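GPI-anchored protein LLG1 (PDB 6A5D) is a GPI-anchored plant cell-surface protein that probably acts as a co-receptor in the heterotypic receptor complex perceiving RALF peptides. Local coordinates at residues A[26-31]-A[61-66]; A[54-59]-A[110-115]. All blocks are in the same frame, centred on the assembly; numbering follows the deposited sequence.

In the fold
Both contacts join an irregular segment to a helical part of this small, strand-free domain, and both rest on apolar packing of few side chains. Interaction 1 is partly buried, about 10 Å from the centre of the chain, and brings loop 26-31 against the start of helix 64-67. Interaction 2 lies deeper, about 5 Å from that centre, where the last modelled residues, 110-115, send a leucine onto helix 49-60. In interaction 1 V28 meets both an aromatic ring and a polar glutamine chain; in interaction 2 L112 meets phenylalanine and the carbon stem of a lysine. The two are neighbours: T64 CG2 lies 3.7 Å from L112 CD2, and their segments alternate along the chain.

Interaction 1: A[26-31]-A[61-66]; sequences CPVNFE and CPYTDQ
V28 carries this contact, wedging its two methyl groups against Y63 and Q66. V28 CG2 lies beside the carbon chain of Q66, 3.7 Å from Q66 CG, and the two side chains run at about a right angle to each other. V28 CG2 also comes 4.0 Å from Y63 CD1, approaching the tyrosine ring obliquely. The glutamine chain bends at its second torsion (chi2 95°), which brings its carbon atoms round the valine methyl.

The other methyl faces two ways. V28 CG1 is 4.1 Å from Y63 CD1, and it also sits 3.6 Å above the ring plane of F30, over the ring centre. With CG1 anti to the backbone N (chi1 176°), the valine thus fills the angle between the two aromatic residues. F30 adds a looser touch of its own, F30 CZ to Y63 CB at 4.4 Å, while M78 of helix 74-86 packs on the phenylalanine. P62 CB covers part of one face of the Y63 ring, and Y63 itself occupies the N-cap position of helix 64-67.

Disulfides C26-C74 and C61-C106 tie the two segments to other parts of the chain. The contact thus packs the loop before helix 36-39 against the one-turn helix 64-67 in a small, disulfide-linked helical domain.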
loop_
_atom_site.group_PDB
_atom_site.type_symbol
_atom_site.label_atom_id
_atom_site.label_comp_id
_atom_site.label_asym_id
_atom_site.label_seq_id
_atom_site.Cartn_x
_atom_site.Cartn_y
_atom_site.Cartn_z
ATOM N N CYS A 26 9.097 11.277 6.290
ATOM C CA CYS A 26 8.569 10.042 6.847
ATOM C C CYS A 26 9.666 9.328 7.629
ATOM O O CYS A 26 10.772 9.144 7.098
ATOM C CB CYS A 26 8.075 9.119 5.739
ATOM S SG CYS A 26 7.244 7.678 6.422
ATOM N N PRO A 27 9.416 8.932 8.885
ATOM C CA PRO A 27 10.447 8.201 9.639
ATOM C C PRO A 27 10.590 6.734 9.259
ATOM O O PRO A 27 11.581 6.109 9.666
ATOM C CB PRO A 27 9.985 8.347 11.091
ATOM C CG PRO A 27 8.512 8.491 10.998
ATOM C CD PRO A 27 8.229 9.225 9.710
ATOM N N VAL A 28 9.631 6.165 8.528
ATOM C CA VAL A 28 9.731 4.798 8.014
ATOM C C VAL A 28 10.538 4.807 6.727
ATOM O O VAL A 28 10.263 5.588 5.809
ATOM C CB VAL A 28 8.329 4.202 7.783
ATOM C CG1 VAL A 28 8.416 2.796 7.149
ATOM C CG2 VAL A 28 7.534 4.173 9.090
ATOM N N ASN A 29 11.555 3.952 6.661
ATOM C CA ASN A 29 12.473 3.945 5.517
ATOM C C ASN A 29 11.937 3.048 4.399
ATOM O O ASN A 29 12.464 1.974 4.099
ATOM C CB ASN A 29 13.875 3.531 5.942
ATOM C CG ASN A 29 14.934 3.965 4.944
ATOM O OD1 ASN A 29 14.624 4.384 3.819
ATOM N ND2 ASN A 29 16.196 3.852 5.344
ATOM N N PHE A 30 10.878 3.537 3.752
ATOM C CA PHE A 30 10.232 2.761 2.701
ATOM C C PHE A 30 11.192 2.411 1.574
ATOM O O PHE A 30 11.060 1.341 0.969
ATOM C CB PHE A 30 9.014 3.516 2.169
ATOM C CG PHE A 30 7.829 3.448 3.080
ATOM C CD1 PHE A 30 7.132 2.271 3.194
ATOM C CD2 PHE A 30 7.393 4.560 3.800
ATOM C CE1 PHE A 30 6.030 2.168 4.028
ATOM C CE2 PHE A 30 6.296 4.473 4.630
ATOM C CZ PHE A 30 5.605 3.276 4.746
ATOM N N GLU A 31 12.189 3.268 1.318
ATOM C CA GLU A 31 13.114 3.023 0.216
ATOM C C GLU A 31 13.756 1.644 0.297
ATOM O O GLU A 31 13.947 0.978 -0.729
ATOM C CB GLU A 31 14.203 4.092 0.184
ATOM C CG GLU A 31 15.146 3.870 -0.998
ATOM C CD GLU A 31 16.218 4.922 -1.135
ATOM O OE1 GLU A 31 16.240 5.868 -0.326
ATOM O OE2 GLU A 31 17.021 4.805 -2.095
ATOM N N CYS A 61 -0.509 -2.268 6.420
ATOM C CA CYS A 61 -1.249 -2.116 7.665
ATOM C C CYS A 61 -0.378 -1.984 8.913
ATOM O O CYS A 61 -0.813 -1.288 9.848
ATOM C CB CYS A 61 -2.283 -3.237 7.816
ATOM S SG CYS A 61 -3.679 -3.051 6.683
ATOM N N PRO A 62 0.814 -2.582 9.009
ATOM C CA PRO A 62 1.644 -2.317 10.196
ATOM C C PRO A 62 2.058 -0.863 10.334
ATOM O O PRO A 62 2.553 -0.478 11.398
ATOM C CB PRO A 62 2.839 -3.272 10.058
ATOM C CG PRO A 62 2.496 -4.228 8.962
ATOM C CD PRO A 62 1.341 -3.683 8.170
ATOM N N TYR A 63 1.848 -0.035 9.311
ATOM C CA TYR A 63 2.355 1.331 9.295
ATOM C C TYR A 63 1.248 2.371 9.251
ATOM O O TYR A 63 1.511 3.526 8.908
ATOM C CB TYR A 63 3.364 1.517 8.154
ATOM C CG TYR A 63 4.478 0.510 8.292
ATOM C CD1 TYR A 63 5.498 0.728 9.202
ATOM C CD2 TYR A 63 4.471 -0.694 7.582
ATOM C CE1 TYR A 63 6.508 -0.195 9.393
ATOM C CE2 TYR A 63 5.483 -1.643 7.775
ATOM C CZ TYR A 63 6.498 -1.378 8.678
ATOM O OH TYR A 63 7.525 -2.274 8.917
ATOM N N THR A 64 0.013 1.997 9.614
ATOM C CA THR A 64 -1.073 2.975 9.578
ATOM C C THR A 64 -0.786 4.176 10.476
ATOM O O THR A 64 -1.169 5.304 10.135
ATOM C CB THR A 64 -2.430 2.349 9.934
ATOM O OG1 THR A 64 -2.349 1.658 11.193
ATOM C CG2 THR A 64 -2.867 1.384 8.867
ATOM N N ASP A 65 -0.107 3.971 11.610
ATOM C CA ASP A 65 0.226 5.107 12.473
ATOM C C ASP A 65 0.952 6.184 11.673
ATOM O O ASP A 65 0.610 7.371 11.737
ATOM C CB ASP A 65 1.139 4.679 13.628
ATOM C CG ASP A 65 0.439 3.848 14.708
ATOM O OD1 ASP A 65 -0.786 3.645 14.672
ATOM O OD2 ASP A 65 1.166 3.406 15.630
ATOM N N GLN A 66 1.963 5.781 10.910
ATOM C CA GLN A 66 2.771 6.742 10.173
ATOM C C GLN A 66 2.099 7.154 8.870
ATOM O O GLN A 66 2.120 8.335 8.509
ATOM C CB GLN A 66 4.164 6.161 9.914
ATOM C CG GLN A 66 4.916 5.782 11.190
ATOM C CD GLN A 66 4.760 4.314 11.580
ATOM O OE1 GLN A 66 3.690 3.734 11.494
ATOM N NE2 GLN A 66 5.860 3.707 12.003
#

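Interaction 2: A[54-59]-A[110-115]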
loop_
_atom_site.group_PDB
_atom_site.type_symbol
_atom_site.label_atom_id
_atom_site.label_comp_id
_atom_site.label_asym_id
_atom_site.label_seq_id
_atom_site.Cartn_x
_atom_site.Cartn_y
_atom_site.Cartn_z
ATOM N N GLY A 54 -4.976 -7.869 -0.583
ATOM C CA GLY A 54 -4.534 -8.520 0.642
ATOM C C GLY A 54 -3.044 -8.367 0.878
ATOM O O GLY A 54 -2.615 -8.125 2.006
ATOM N N ALA A 55 -2.241 -8.500 -0.177
ATOM C CA ALA A 55 -0.793 -8.369 -0.029
ATOM C C ALA A 55 -0.414 -6.942 0.339
ATOM O O ALA A 55 0.493 -6.715 1.154
ATOM C CB ALA A 55 -0.112 -8.784 -1.332
ATOM N N PHE A 56 -1.091 -5.969 -0.269
ATOM C CA PHE A 56 -0.859 -4.570 0.059
ATOM C C PHE A 56 -1.201 -4.271 1.516
ATOM O O PHE A 56 -0.428 -3.593 2.210
ATOM C CB PHE A 56 -1.684 -3.710 -0.896
ATOM C CG PHE A 56 -1.783 -2.275 -0.500
ATOM C CD1 PHE A 56 -0.664 -1.461 -0.491
ATOM C CD2 PHE A 56 -3.004 -1.728 -0.133
ATOM C CE1 PHE A 56 -0.756 -0.136 -0.132
ATOM C CE2 PHE A 56 -3.097 -0.393 0.218
ATOM C CZ PHE A 56 -1.961 0.400 0.230
ATOM N N LYS A 57 -2.356 -4.764 2.001
ATOM C CA LYS A 57 -2.714 -4.596 3.409
ATOM C C LYS A 57 -1.707 -5.290 4.309
ATOM O O LYS A 57 -1.274 -4.723 5.320
ATOM C CB LYS A 57 -4.117 -5.150 3.656
ATOM C CG LYS A 57 -5.202 -4.192 3.164
ATOM C CD LYS A 57 -6.624 -4.717 3.337
ATOM C CE LYS A 57 -7.621 -3.687 2.822
ATOM N NZ LYS A 57 -9.040 -4.075 3.117
ATOM N N ASP A 58 -1.275 -6.499 3.930
ATOM C CA ASP A 58 -0.279 -7.205 4.733
ATOM C C ASP A 58 1.024 -6.413 4.827
ATOM O O ASP A 58 1.679 -6.398 5.880
ATOM C CB ASP A 58 -0.049 -8.609 4.182
ATOM C CG ASP A 58 -1.168 -9.574 4.539
ATOM O OD1 ASP A 58 -1.902 -9.315 5.515
ATOM O OD2 ASP A 58 -1.309 -10.605 3.854
ATOM N N PHE A 59 1.389 -5.716 3.745
ATOM C CA PHE A 59 2.596 -4.894 3.733
ATOM C C PHE A 59 2.405 -3.609 4.530
ATOM O O PHE A 59 3.298 -3.201 5.289
ATOM C CB PHE A 59 2.961 -4.531 2.287
ATOM C CG PHE A 59 4.151 -3.603 2.184
ATOM C CD1 PHE A 59 5.439 -4.125 2.101
ATOM C CD2 PHE A 59 3.988 -2.218 2.185
ATOM C CE1 PHE A 59 6.541 -3.273 2.015
ATOM C CE2 PHE A 59 5.088 -1.363 2.103
ATOM C CZ PHE A 59 6.364 -1.892 2.031
ATOM N N SER A 110 -7.982 0.160 11.382
ATOM C CA SER A 110 -7.591 1.449 10.834
ATOM C C SER A 110 -7.731 1.440 9.312
ATOM O O SER A 110 -7.805 0.386 8.675
ATOM C CB SER A 110 -6.155 1.790 11.230
ATOM O OG SER A 110 -5.831 3.121 10.850
ATOM N N GLN A 111 -7.737 2.638 8.728
ATOM C CA GLN A 111 -7.932 2.826 7.296
ATOM C C GLN A 111 -6.598 3.173 6.652
ATOM O O GLN A 111 -5.860 4.026 7.156
ATOM C CB GLN A 111 -8.889 3.992 7.034
ATOM C CG GLN A 111 -10.186 3.911 7.800
ATOM C CD GLN A 111 -10.983 2.688 7.419
ATOM O OE1 GLN A 111 -11.056 2.326 6.238
ATOM N NE2 GLN A 111 -11.569 2.029 8.410
ATOM N N LEU A 112 -6.309 2.533 5.490
ATOM C CA LEU A 112 -5.137 2.933 4.723
ATOM C C LEU A 112 -5.494 4.094 3.804
ATOM O O LEU A 112 -6.596 4.125 3.245
ATOM C CB LEU A 112 -4.668 1.779 3.856
ATOM C CG LEU A 112 -4.044 0.624 4.616
ATOM C CD1 LEU A 112 -3.891 -0.587 3.705
ATOM C CD2 LEU A 112 -2.714 1.089 5.154
ATOM N N PRO A 113 -4.591 5.061 3.630
ATOM C CA PRO A 113 -4.886 6.171 2.733
ATOM C C PRO A 113 -4.919 5.704 1.288
ATOM O O PRO A 113 -4.194 4.771 0.904
ATOM C CB PRO A 113 -3.717 7.142 2.979
ATOM C CG PRO A 113 -2.585 6.228 3.353
ATOM C CD PRO A 113 -3.236 5.160 4.205
ATOM N N PRO A 114 -5.743 6.335 0.447
ATOM C CA PRO A 114 -5.749 5.978 -0.977
ATOM C C PRO A 114 -4.592 6.566 -1.756
ATOM O O PRO A 114 -4.310 6.082 -2.860
ATOM C CB PRO A 114 -7.077 6.562 -1.474
ATOM C CG PRO A 114 -7.330 7.717 -0.591
ATOM C CD PRO A 114 -6.661 7.445 0.748
ATOM N N GLU A 115 -3.908 7.567 -1.219
ATOM C CA GLU A 115 -2.828 8.204 -1.960
ATOM C C GLU A 115 -1.813 8.881 -1.041
ATOM O O GLU A 115 -0.686 9.174 -1.456
ATOM C CB GLU A 115 -3.424 9.207 -2.951
ATOM C CG GLU A 115 -2.418 9.853 -3.873
ATOM C CD GLU A 115 -2.945 11.153 -4.450
ATOM O OE1 GLU A 115 -4.177 11.256 -4.628
ATOM O OE2 GLU A 115 -2.132 12.078 -4.668
#
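The CD1 methyl of L112 sits in the corner formed by the ring of F56 and the aliphatic stem of K57, on one side of helix 49-60. L112 CD1 is 3.6 Å from F56 CE2, its closest approach to the ring, and 4.1 Å from F56 CZ. F56 and L112 approach from opposite directions, the ring reaching out to the methyl because its CG stands anti to the backbone N (chi1 167°). K57 contributes through carbon, with K57 CG 3.9 Å from L112 CD1.

Beyond CG the lysine is fully extended, which takes its ammonium group past the leucine. One side chain therefore packs by its stem and is held at its charged end, where two backbone carbonyls, of E105 and G103, accept hydrogen bonds from NZ. F56 also touches M78 and I82 of helix 74-86, and its ring meets that of F93 with the planes at about 25°.

Backbone hydrogen bonds with L104 fix the position of L112, and the preceding residue is held by a bond from N68 ND2 to Q111 O. The leucine further touches C106 and L67, while P113 rests on L67 and A75. The loop after helix 92-99 thereby packs a buried leucine against helices 49-60 and 64-67, within a strand-free domain of short helices and long loops, cross-linked by disulfides.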